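Local coordinates for snaclec rhodocytin subunit alpha (Agkistrodon rhodostoma, PDB 3BX4), which triggers platelet aggregation as part of a venom toxin, a dimer of disulfide-linked alpha-beta heterodimers that binds and activates the platelet receptor CLEC1B (CLEC2), at residues C[21-27]-C[123-129]; C[38-44]-C[129-135]; C[69-75]-C[105-110]. One frame throughout, in Å; residues are numbered along the deposited sequence.

Contact 1: C[21-27]-C[123-129]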
loop_
_atom_site.group_PDB
_atom_site.type_symbol
_atom_site.label_atom_id
_atom_site.label_comp_id
_atom_site.label_asym_id
_atom_site.label_seq_id
_atom_site.Cartn_x
_atom_site.Cartn_y
_atom_site.Cartn_z
ATOM N N ASN C 21 10.813 13.027 15.912
ATOM C CA ASN C 21 10.425 14.179 15.114
ATOM C C ASN C 21 10.906 14.087 13.676
ATOM O O ASN C 21 10.388 14.884 12.866
ATOM C CB ASN C 21 10.911 15.448 15.765
ATOM C CG ASN C 21 12.318 15.325 16.200
ATOM O OD1 ASN C 21 12.587 15.084 17.383
ATOM N ND2 ASN C 21 13.256 15.476 15.265
ATOM N N GLU C 22 11.812 13.153 13.348
ATOM C CA GLU C 22 12.107 12.778 11.925
ATOM C C GLU C 22 10.775 12.707 11.172
ATOM O O GLU C 22 9.861 11.964 11.561
ATOM C CB GLU C 22 12.749 11.381 11.750
ATOM C CG GLU C 22 14.242 11.189 11.943
ATOM C CD GLU C 22 14.552 10.517 13.290
ATOM O OE1 GLU C 22 13.669 10.524 14.179
ATOM O OE2 GLU C 22 15.663 9.969 13.458
ATOM N N GLN C 23 10.638 13.416 10.065
ATOM C CA GLN C 23 9.389 13.332 9.297
ATOM C C GLN C 23 9.425 12.262 8.216
ATOM O O GLN C 23 10.277 12.271 7.296
ATOM C CB GLN C 23 9.040 14.733 8.741
ATOM C CG GLN C 23 8.522 15.732 9.864
ATOM C CD GLN C 23 7.956 17.018 9.287
ATOM O OE1 GLN C 23 8.607 17.636 8.424
ATOM N NE2 GLN C 23 6.745 17.445 9.736
ATOM N N LYS C 24 8.515 11.267 8.320
ATOM C CA LYS C 24 8.508 10.104 7.451
ATOM C C LYS C 24 7.077 9.788 7.021
ATOM O O LYS C 24 6.113 10.151 7.719
ATOM C CB LYS C 24 9.070 8.877 8.215
ATOM C CG LYS C 24 10.553 8.922 8.434
ATOM C CD LYS C 24 11.082 7.716 9.225
ATOM C CE LYS C 24 12.628 7.918 9.387
ATOM N NZ LYS C 24 13.337 7.448 8.112
ATOM N N THR C 25 6.951 9.145 5.861
ATOM C CA THR C 25 5.626 8.665 5.359
ATOM C C THR C 25 5.217 7.599 6.384
ATOM O O THR C 25 6.046 7.156 7.138
ATOM C CB THR C 25 5.704 7.976 3.955
ATOM O OG1 THR C 25 6.584 6.847 4.012
ATOM C CG2 THR C 25 6.290 9.009 2.923
ATOM N N TRP C 26 3.975 7.199 6.300
ATOM C CA TRP C 26 3.479 6.136 7.233
ATOM C C TRP C 26 4.359 4.883 7.056
ATOM O O TRP C 26 4.864 4.355 8.084
ATOM C CB TRP C 26 2.023 5.891 6.981
ATOM C CG TRP C 26 1.361 5.001 8.048
ATOM C CD1 TRP C 26 0.716 5.417 9.204
ATOM C CD2 TRP C 26 1.418 3.567 8.094
ATOM N NE1 TRP C 26 0.294 4.271 9.941
ATOM C CE2 TRP C 26 0.744 3.155 9.282
ATOM C CE3 TRP C 26 1.940 2.601 7.231
ATOM C CZ2 TRP C 26 0.602 1.785 9.620
ATOM C CZ3 TRP C 26 1.816 1.264 7.557
ATOM C CH2 TRP C 26 1.132 0.874 8.751
ATOM N N ASP C 27 4.525 4.424 5.822
ATOM C CA ASP C 27 5.334 3.203 5.546
ATOM C C ASP C 27 6.764 3.334 6.008
ATOM O O ASP C 27 7.319 2.424 6.636
ATOM C CB ASP C 27 5.299 2.873 4.036
ATOM C CG ASP C 27 4.017 2.163 3.566
ATOM O OD1 ASP C 27 3.203 1.534 4.327
ATOM O OD2 ASP C 27 3.879 2.125 2.314
ATOM N N CYS C 123 -1.302 8.802 3.588
ATOM C CA CYS C 123 -0.137 7.936 3.902
ATOM C C CYS C 123 1.229 8.368 3.409
ATOM O O CYS C 123 2.216 8.142 4.062
ATOM C CB CYS C 123 -0.384 6.559 3.292
ATOM S SG CYS C 123 -1.826 5.689 4.025
ATOM N N GLU C 124 1.248 9.031 2.261
ATOM C CA GLU C 124 2.516 9.406 1.609
ATOM C C GLU C 124 3.047 10.724 2.110
ATOM O O GLU C 124 4.155 11.102 1.661
ATOM C CB GLU C 124 2.346 9.427 0.077
ATOM C CG GLU C 124 2.118 8.001 -0.481
ATOM C CD GLU C 124 3.204 6.919 -0.075
ATOM O OE1 GLU C 124 4.422 7.204 0.013
ATOM O OE2 GLU C 124 2.829 5.729 0.137
ATOM N N GLN C 125 2.327 11.374 3.038
ATOM C CA GLN C 125 2.858 12.608 3.652
ATOM C C GLN C 125 3.818 12.308 4.795
ATOM O O GLN C 125 3.674 11.356 5.605
ATOM C CB GLN C 125 1.755 13.522 4.165
ATOM C CG GLN C 125 0.921 14.148 3.069
ATOM C CD GLN C 125 0.126 15.292 3.622
ATOM O OE1 GLN C 125 0.354 15.737 4.757
ATOM N NE2 GLN C 125 -0.854 15.743 2.853
ATOM N N MET C 126 4.848 13.107 4.893
ATOM C CA MET C 126 5.894 12.978 5.906
ATOM C C MET C 126 5.501 13.711 7.174
ATOM O O MET C 126 5.251 14.935 7.209
ATOM C CB MET C 126 7.271 13.526 5.332
ATOM C CG MET C 126 7.842 12.685 4.182
ATOM S SD MET C 126 8.972 13.799 3.196
ATOM C CE MET C 126 10.305 13.696 4.298
ATOM N N HIS C 127 5.459 12.954 8.258
ATOM C CA HIS C 127 5.146 13.485 9.580
ATOM C C HIS C 127 5.957 12.777 10.650
ATOM O O HIS C 127 6.482 11.716 10.423
ATOM C CB HIS C 127 3.625 13.399 9.893
ATOM C CG HIS C 127 2.775 14.223 8.967
ATOM N ND1 HIS C 127 2.677 15.595 9.089
ATOM C CD2 HIS C 127 2.142 13.898 7.819
ATOM C CE1 HIS C 127 1.973 16.071 8.074
ATOM N NE2 HIS C 127 1.584 15.057 7.320
ATOM N N ALA C 128 5.972 13.387 11.830
ATOM C CA ALA C 128 6.524 12.790 13.050
ATOM C C ALA C 128 5.655 11.514 13.357
ATOM O O ALA C 128 4.595 11.314 12.764
ATOM C CB ALA C 128 6.371 13.782 14.192
ATOM N N PHE C 129 6.177 10.702 14.266
ATOM C CA PHE C 129 5.459 9.402 14.525
ATOM C C PHE C 129 5.819 8.878 15.899
ATOM O O PHE C 129 6.753 9.259 16.546
ATOM C CB PHE C 129 5.841 8.410 13.421
ATOM C CG PHE C 129 7.293 8.162 13.279
ATOM C CD1 PHE C 129 8.099 8.972 12.431
ATOM C CD2 PHE C 129 7.938 7.150 13.969
ATOM C CE1 PHE C 129 9.461 8.740 12.310
ATOM C CE2 PHE C 129 9.303 6.924 13.852
ATOM C CZ PHE C 129 10.103 7.761 13.003
HETATM O O HOH W 1 6.812 5.691 1.608
HETATM O O HOH W 2 3.187 5.467 3.462
#

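Contact 2: C[38-44]-C[129-135]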
loop_
_atom_site.group_PDB
_atom_site.type_symbol
_atom_site.label_atom_id
_atom_site.label_comp_id
_atom_site.label_asym_id
_atom_site.label_seq_id
_atom_site.Cartn_x
_atom_site.Cartn_y
_atom_site.Cartn_z
ATOM N N ASN C 38 14.337 -4.585 19.563
ATOM C CA ASN C 38 13.932 -5.907 19.101
ATOM C C ASN C 38 12.747 -5.933 18.119
ATOM O O ASN C 38 12.092 -6.997 17.893
ATOM C CB ASN C 38 13.665 -6.808 20.360
ATOM C CG ASN C 38 12.555 -6.272 21.262
ATOM O OD1 ASN C 38 12.719 -5.254 21.925
ATOM N ND2 ASN C 38 11.495 -7.028 21.395
ATOM N N GLY C 39 12.471 -4.783 17.448
ATOM C CA GLY C 39 11.413 -4.760 16.444
ATOM C C GLY C 39 10.224 -4.052 17.037
ATOM O O GLY C 39 9.378 -4.687 17.700
ATOM N N ALA C 40 10.216 -2.717 16.939
ATOM C CA ALA C 40 9.028 -1.951 17.374
ATOM C C ALA C 40 8.008 -1.787 16.219
ATOM O O ALA C 40 8.279 -2.198 15.092
ATOM C CB ALA C 40 9.516 -0.548 17.930
ATOM N N HIS C 41 6.888 -1.131 16.451
ATOM C CA HIS C 41 5.951 -0.805 15.419
ATOM C C HIS C 41 5.419 0.543 15.714
ATOM O O HIS C 41 5.547 1.019 16.823
ATOM C CB HIS C 41 4.684 -1.672 15.533
ATOM C CG HIS C 41 4.931 -3.123 15.162
ATOM N ND1 HIS C 41 4.875 -3.540 13.850
ATOM C CD2 HIS C 41 5.239 -4.223 15.908
ATOM C CE1 HIS C 41 5.136 -4.848 13.800
ATOM N NE2 HIS C 41 5.387 -5.273 15.030
ATOM N N LEU C 42 4.777 1.145 14.731
ATOM C CA LEU C 42 3.982 2.372 15.026
ATOM C C LEU C 42 3.026 2.082 16.155
ATOM O O LEU C 42 2.458 0.942 16.232
ATOM C CB LEU C 42 3.191 2.875 13.825
ATOM C CG LEU C 42 4.088 3.576 12.779
ATOM C CD1 LEU C 42 3.281 3.831 11.547
ATOM C CD2 LEU C 42 4.710 4.923 13.455
ATOM N N ALA C 43 2.822 3.010 17.051
ATOM C CA ALA C 43 2.044 2.719 18.299
ATOM C C ALA C 43 0.598 2.304 18.041
ATOM O O ALA C 43 -0.141 2.946 17.306
ATOM C CB ALA C 43 2.098 3.944 19.283
ATOM N N SER C 44 0.181 1.195 18.697
ATOM C CA SER C 44 -1.239 0.906 18.861
ATOM C C SER C 44 -1.709 1.569 20.174
ATOM O O SER C 44 -0.898 1.764 21.095
ATOM C CB SER C 44 -1.480 -0.615 18.901
ATOM O OG SER C 44 -0.496 -1.264 19.685
ATOM N N PHE C 129 6.177 10.702 14.266
ATOM C CA PHE C 129 5.459 9.402 14.525
ATOM C C PHE C 129 5.819 8.878 15.899
ATOM O O PHE C 129 6.753 9.259 16.546
ATOM C CB PHE C 129 5.841 8.410 13.421
ATOM C CG PHE C 129 7.293 8.162 13.279
ATOM C CD1 PHE C 129 8.099 8.972 12.431
ATOM C CD2 PHE C 129 7.938 7.150 13.969
ATOM C CE1 PHE C 129 9.461 8.740 12.310
ATOM C CE2 PHE C 129 9.303 6.924 13.852
ATOM C CZ PHE C 129 10.103 7.761 13.003
ATOM N N VAL C 130 5.091 7.839 16.412
ATOM C CA VAL C 130 5.514 7.375 17.693
ATOM C C VAL C 130 5.650 5.809 17.553
ATOM O O VAL C 130 4.743 5.243 16.910
ATOM C CB VAL C 130 4.382 7.625 18.792
ATOM C CG1 VAL C 130 4.771 6.951 20.081
ATOM C CG2 VAL C 130 4.197 9.187 18.999
ATOM N N CYS C 131 6.775 5.271 18.039
ATOM C CA CYS C 131 7.039 3.766 18.044
ATOM C C CYS C 131 6.647 3.240 19.414
ATOM O O CYS C 131 6.762 3.889 20.434
ATOM C CB CYS C 131 8.522 3.370 17.787
ATOM S SG CYS C 131 9.107 4.013 16.142
ATOM N N LYS C 132 6.208 1.982 19.410
ATOM C CA LYS C 132 5.789 1.257 20.657
ATOM C C LYS C 132 6.525 -0.059 20.536
ATOM O O LYS C 132 6.502 -0.693 19.462
ATOM C CB LYS C 132 4.261 1.075 20.685
ATOM C CG LYS C 132 3.698 0.057 21.761
ATOM C CD LYS C 132 2.221 0.153 21.704
ATOM C CE LYS C 132 1.532 -0.883 22.693
ATOM N NZ LYS C 132 0.078 -0.804 22.552
ATOM N N LEU C 133 7.141 -0.490 21.637
ATOM C CA LEU C 133 7.915 -1.717 21.693
ATOM C C LEU C 133 7.497 -2.595 22.897
ATOM O O LEU C 133 7.229 -2.083 23.953
ATOM C CB LEU C 133 9.373 -1.304 21.863
ATOM C CG LEU C 133 10.433 -2.296 22.137
ATOM C CD1 LEU C 133 10.616 -3.050 20.770
ATOM C CD2 LEU C 133 11.748 -1.640 22.578
ATOM N N LEU C 134 7.464 -3.921 22.709
ATOM C CA LEU C 134 7.401 -4.852 23.832
ATOM C C LEU C 134 8.808 -5.433 23.947
ATOM O O LEU C 134 9.248 -6.171 23.037
ATOM C CB LEU C 134 6.367 -5.951 23.542
ATOM C CG LEU C 134 6.280 -6.969 24.690
ATOM C CD1 LEU C 134 5.599 -6.310 25.910
ATOM C CD2 LEU C 134 5.488 -8.169 24.130
ATOM N N PRO C 135 9.551 -5.009 24.976
ATOM C CA PRO C 135 10.957 -5.342 25.103
ATOM C C PRO C 135 11.167 -6.826 25.412
ATOM O O PRO C 135 10.316 -7.428 26.080
ATOM C CB PRO C 135 11.466 -4.397 26.214
ATOM C CG PRO C 135 10.283 -3.946 26.983
ATOM C CD PRO C 135 9.074 -4.110 26.064
HETATM O O HOH W 3 7.423 -4.724 19.751
#

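Contact 3: C[69-75]-C[105-110]. With SO4 (sulfate ion), chain J.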
loop_
_atom_site.group_PDB
_atom_site.type_symbol
_atom_site.label_atom_id
_atom_site.label_comp_id
_atom_site.label_asym_id
_atom_site.label_seq_id
_atom_site.Cartn_x
_atom_site.Cartn_y
_atom_site.Cartn_z
ATOM N N TYR C 69 0.463 16.700 12.515
ATOM C CA TYR C 69 0.006 15.253 12.569
ATOM C C TYR C 69 1.135 14.387 13.052
ATOM O O TYR C 69 2.306 14.669 12.807
ATOM C CB TYR C 69 -0.410 14.732 11.195
ATOM C CG TYR C 69 -1.642 15.403 10.666
ATOM C CD1 TYR C 69 -2.936 15.018 11.062
ATOM C CD2 TYR C 69 -1.520 16.484 9.811
ATOM C CE1 TYR C 69 -4.066 15.690 10.569
ATOM C CE2 TYR C 69 -2.657 17.140 9.307
ATOM C CZ TYR C 69 -3.907 16.736 9.692
ATOM O OH TYR C 69 -4.991 17.452 9.199
ATOM N N VAL C 70 0.792 13.279 13.773
ATOM C CA VAL C 70 1.817 12.381 14.211
ATOM C C VAL C 70 1.274 10.961 13.879
ATOM O O VAL C 70 0.178 10.668 14.319
ATOM C CB VAL C 70 2.057 12.532 15.749
ATOM C CG1 VAL C 70 2.891 11.301 16.266
ATOM C CG2 VAL C 70 2.700 13.959 16.091
ATOM N N TRP C 71 2.022 10.195 13.097
ATOM C CA TRP C 71 1.513 8.826 12.662
ATOM C C TRP C 71 1.456 7.938 13.844
ATOM O O TRP C 71 2.341 7.923 14.663
ATOM C CB TRP C 71 2.484 8.230 11.657
ATOM C CG TRP C 71 2.489 8.933 10.311
ATOM C CD1 TRP C 71 3.620 9.452 9.624
ATOM C CD2 TRP C 71 1.375 9.169 9.454
ATOM N NE1 TRP C 71 3.233 9.941 8.415
ATOM C CE2 TRP C 71 1.870 9.805 8.261
ATOM C CE3 TRP C 71 0.009 8.936 9.562
ATOM C CZ2 TRP C 71 0.992 10.209 7.198
ATOM C CZ3 TRP C 71 -0.851 9.263 8.525
ATOM C CH2 TRP C 71 -0.360 9.915 7.318
ATOM N N ILE C 72 0.409 7.065 13.852
ATOM C CA ILE C 72 0.338 5.940 14.797
ATOM C C ILE C 72 0.003 4.742 13.911
ATOM O O ILE C 72 -0.093 4.870 12.698
ATOM C CB ILE C 72 -0.755 6.175 15.931
ATOM C CG1 ILE C 72 -2.122 6.501 15.293
ATOM C CG2 ILE C 72 -0.260 7.270 16.916
ATOM C CD1 ILE C 72 -3.266 6.499 16.384
ATOM N N GLY C 73 -0.241 3.535 14.499
ATOM C CA GLY C 73 -0.173 2.334 13.671
ATOM C C GLY C 73 -1.472 1.863 13.015
ATOM O O GLY C 73 -1.514 0.699 12.625
ATOM N N LEU C 74 -2.465 2.751 12.899
ATOM C CA LEU C 74 -3.771 2.462 12.284
ATOM C C LEU C 74 -3.632 2.472 10.795
ATOM O O LEU C 74 -3.118 3.467 10.193
ATOM C CB LEU C 74 -4.822 3.524 12.623
ATOM C CG LEU C 74 -5.609 3.441 13.842
ATOM C CD1 LEU C 74 -6.317 4.825 13.864
ATOM C CD2 LEU C 74 -6.576 2.191 13.719
ATOM N N ARG C 75 -4.048 1.371 10.160
ATOM C CA ARG C 75 -3.865 1.251 8.726
ATOM C C ARG C 75 -5.048 0.515 8.137
ATOM O O ARG C 75 -5.400 -0.574 8.622
ATOM C CB ARG C 75 -2.570 0.480 8.440
ATOM C CG ARG C 75 -2.121 0.343 6.997
ATOM C CD ARG C 75 -1.687 1.696 6.416
ATOM N NE ARG C 75 -1.008 1.511 5.139
ATOM C CZ ARG C 75 -1.598 1.619 3.951
ATOM N NH1 ARG C 75 -2.893 1.964 3.862
ATOM N NH2 ARG C 75 -0.880 1.402 2.829
ATOM N N LYS C 105 -5.587 6.272 3.925
ATOM C CA LYS C 105 -5.899 4.992 4.593
ATOM C C LYS C 105 -4.923 4.741 5.721
ATOM O O LYS C 105 -4.693 3.607 6.135
ATOM C CB LYS C 105 -5.792 3.924 3.512
ATOM C CG LYS C 105 -7.012 4.050 2.596
ATOM C CD LYS C 105 -6.916 3.203 1.319
ATOM C CE LYS C 105 -6.983 1.720 1.624
ATOM N NZ LYS C 105 -6.676 0.914 0.401
ATOM N N CYS C 106 -4.312 5.816 6.226
ATOM C CA CYS C 106 -3.402 5.768 7.388
ATOM C C CYS C 106 -3.915 6.602 8.560
ATOM O O CYS C 106 -4.473 7.689 8.340
ATOM C CB CYS C 106 -1.962 6.234 7.029
ATOM S SG CYS C 106 -1.166 5.110 5.898
ATOM N N GLY C 107 -3.728 6.130 9.802
ATOM C CA GLY C 107 -4.187 6.871 10.955
ATOM C C GLY C 107 -3.116 7.752 11.668
ATOM O O GLY C 107 -1.950 7.381 11.779
ATOM N N ALA C 108 -3.577 8.854 12.246
ATOM C CA ALA C 108 -2.675 9.800 12.896
ATOM C C ALA C 108 -3.363 10.437 14.107
ATOM O O ALA C 108 -4.627 10.435 14.172
ATOM C CB ALA C 108 -2.323 10.893 11.843
ATOM N N LEU C 109 -2.547 11.036 14.983
ATOM C CA LEU C 109 -3.027 11.915 16.036
ATOM C C LEU C 109 -2.850 13.321 15.491
ATOM O O LEU C 109 -1.941 13.538 14.693
ATOM C CB LEU C 109 -2.235 11.727 17.333
ATOM C CG LEU C 109 -2.441 10.287 17.887
ATOM C CD1 LEU C 109 -1.480 10.008 19.024
ATOM C CD2 LEU C 109 -3.944 10.104 18.271
ATOM N N GLU C 110 -3.707 14.233 15.898
ATOM C CA GLU C 110 -3.589 15.568 15.303
ATOM C C GLU C 110 -3.513 16.690 16.338
ATOM O O GLU C 110 -4.161 16.617 17.380
ATOM C CB GLU C 110 -4.744 15.756 14.319
ATOM C CG GLU C 110 -5.955 16.064 14.999
ATOM C CD GLU C 110 -7.130 16.485 14.111
ATOM O OE1 GLU C 110 -8.257 16.208 14.576
ATOM O OE2 GLU C 110 -6.966 17.055 13.011
HETATM S S SO4 J . -3.153 1.919 -0.065
HETATM O O1 SO4 J . -3.473 2.652 1.163
HETATM O O2 SO4 J . -3.083 2.914 -1.158
HETATM O O3 SO4 J . -4.156 0.909 -0.380
HETATM O O4 SO4 J . -1.890 1.225 0.109
HETATM O O HOH W 4 -5.718 18.740 11.781
#

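Contact 1: C[21-27]-C[123-129]
A single bridge and one further backbone bond can join two pieces of chain, leaving many side chains to other partners. Residues 21-27 lead from strand 23-24 into helix 26-34, while 123-129 lead into strand 127-133 of the C-type lectin fold. Lys24 and His127 form a hydrogen-bonded pair, Lys24 N to His127 O at 3.0 Å and His127 N to Lys24 O at 2.9 Å; farther along, Trp26 N reaches Cys123 O at 3.0 Å. Lys24 runs m, t, t along its first three torsions, so its chain lies beside the p rotamer of Phe129, with Lys24 CD 3.6 Å from Phe129 CE1. Met126 (m, t, p) curls its methyl back, CE standing 3.3 Å from Gln23 O. Thr25 is the N-cap: in the p rotamer its hydroxyl serves Glu28 N, and CG2 lies 3.2 Å from Glu124 O. The t rotamer of Trp26 carries the indole away from 123-129. His127 points its CA-to-CB bond away from 21-27; its NE2 donates to Gln125 OE1 at 2.9 Å and its ND1 meets Glu67. Backbone bonds and water bridges (Thr25 OG1 to Glu124 OE1, Asp27 N to Cys123 O) thus join the segments, while Gln23 and Trp26 satisfy their polar ends elsewhere, at Glu67 and Ile72.

Contact 2: C[38-44]-C[129-135]
Lys132 makes the charged link across the segments: its fully extended side chain (t at all four torsions) brings NZ to 3.0 Å from Ser44 OG and 3.1 Å from Ser44 O, both accepting hydrogen bonds. The same ammonium makes salt bridges to Glu46 and Glu50, so Ser44 is one of several groups gathered around a buried charge; Ser44 OG also bonds an acidic side chain of the beta chain. At the other end, Asn38 ND2 donates to Leu134 O at 2.9 Å, and a water accepts from Leu134 N at 3.1 Å while donating to Gly39 O at 2.8 Å. Between these ends runs a brief antiparallel ladder. His41 and Lys132 are a hydrogen-bonded pair (His41 N to Lys132 O 3.1 Å, Lys132 N to His41 O 2.8 Å), Leu42 and Cys131 the adjoining non-hydrogen-bonded one, and Ala43 N closes on Val130 O at 2.9 Å. In the C-type lectin fold this sets strand 41-42 against the C-terminal strand 127-133, where Cys131 is also tied by a disulfide to Cys33 of helix 26-34. Packing completes the contact: Ala40 CB lies 4.0 Å from Cys131 CB and 3.9 Å from Leu133 CD1, Ala43 CB sits 4.1 Å from Val130 CG1, and Leu42 CD2 comes within 3.7 Å of Phe129 CB; the Phe129 ring itself meets those of Phe20 and Phe32.

Contact 3: C[69-75]-C[105-110]
A bulged antiparallel strand pair, close to the centre of the chain, illustrates how a sheet can turn a corner without losing its partner. Strand 69-72 pairs with strand 106-110 through Val70 N to Leu109 O (2.9 Å), Leu109 N to Val70 O (2.8 Å) and Ile72 N to Gly107 O (3.2 Å). The chain then bends at Gly73 and the register slips by two, a beta bulge, before Gly107 N finds Leu74 O at 2.8 Å and Arg75 faces Cys106. Gly107 fits closely here: a CB would clash with Leu74 CB. In this C-type lectin fold, just past the bend, Leu74 and Arg75 pair in an antiparallel ladder with a strand of the beta chain, so the sheet runs on across the alpha-beta interface. Trp71 lies against the strand, its CZ3 3.6 Å from Cys106 CB and its CE3 3.8 Å from Ala108 CB, while Cys106, disulfide-bonded to Cys123, makes a sulfur-aromatic contact with the indole. Elsewhere Ile72 CG2 meets Leu109 CD1 at 3.7 Å, and Tyr69 CD1 lies 3.8 Å from Glu110 CB. Beside the Cys106 end, a sulfate, probably from the crystallisation liquor, accepts hydrogen bonds from Arg75 NH1 (to O1, 2.8 Å), Arg75 NH2 (to O4, 2.9 Å) and Lys105 NZ (to O3, 2.6 Å); Cys106 SG sits over one face of the guanidinium.

The three contacts share one scaffold, strand 127-133 with its neighbours. Contacts 1 and 2 use successive parts of that strand and meet at Phe129; their centres are about 15 Å apart, and Trp26 NE1 packs 3.4 Å from Leu42 CD1. Contact 3, nested along the chain inside the loops closed by both others, lies centre to centre about 9 Å from contact 1 and 14 Å from contact 2. The Cys106-Cys123 disulfide ties it covalently to contact 1, alongside a probable hydrogen bond from Trp71 N to Ala128 O (2.8 Å). Gly73 N similarly approaches Ala43 O of contact 2 at 2.9 Å. Near the disulfide, Arg75 joins Trp26 by a cation-pi interaction while also holding the sulfate.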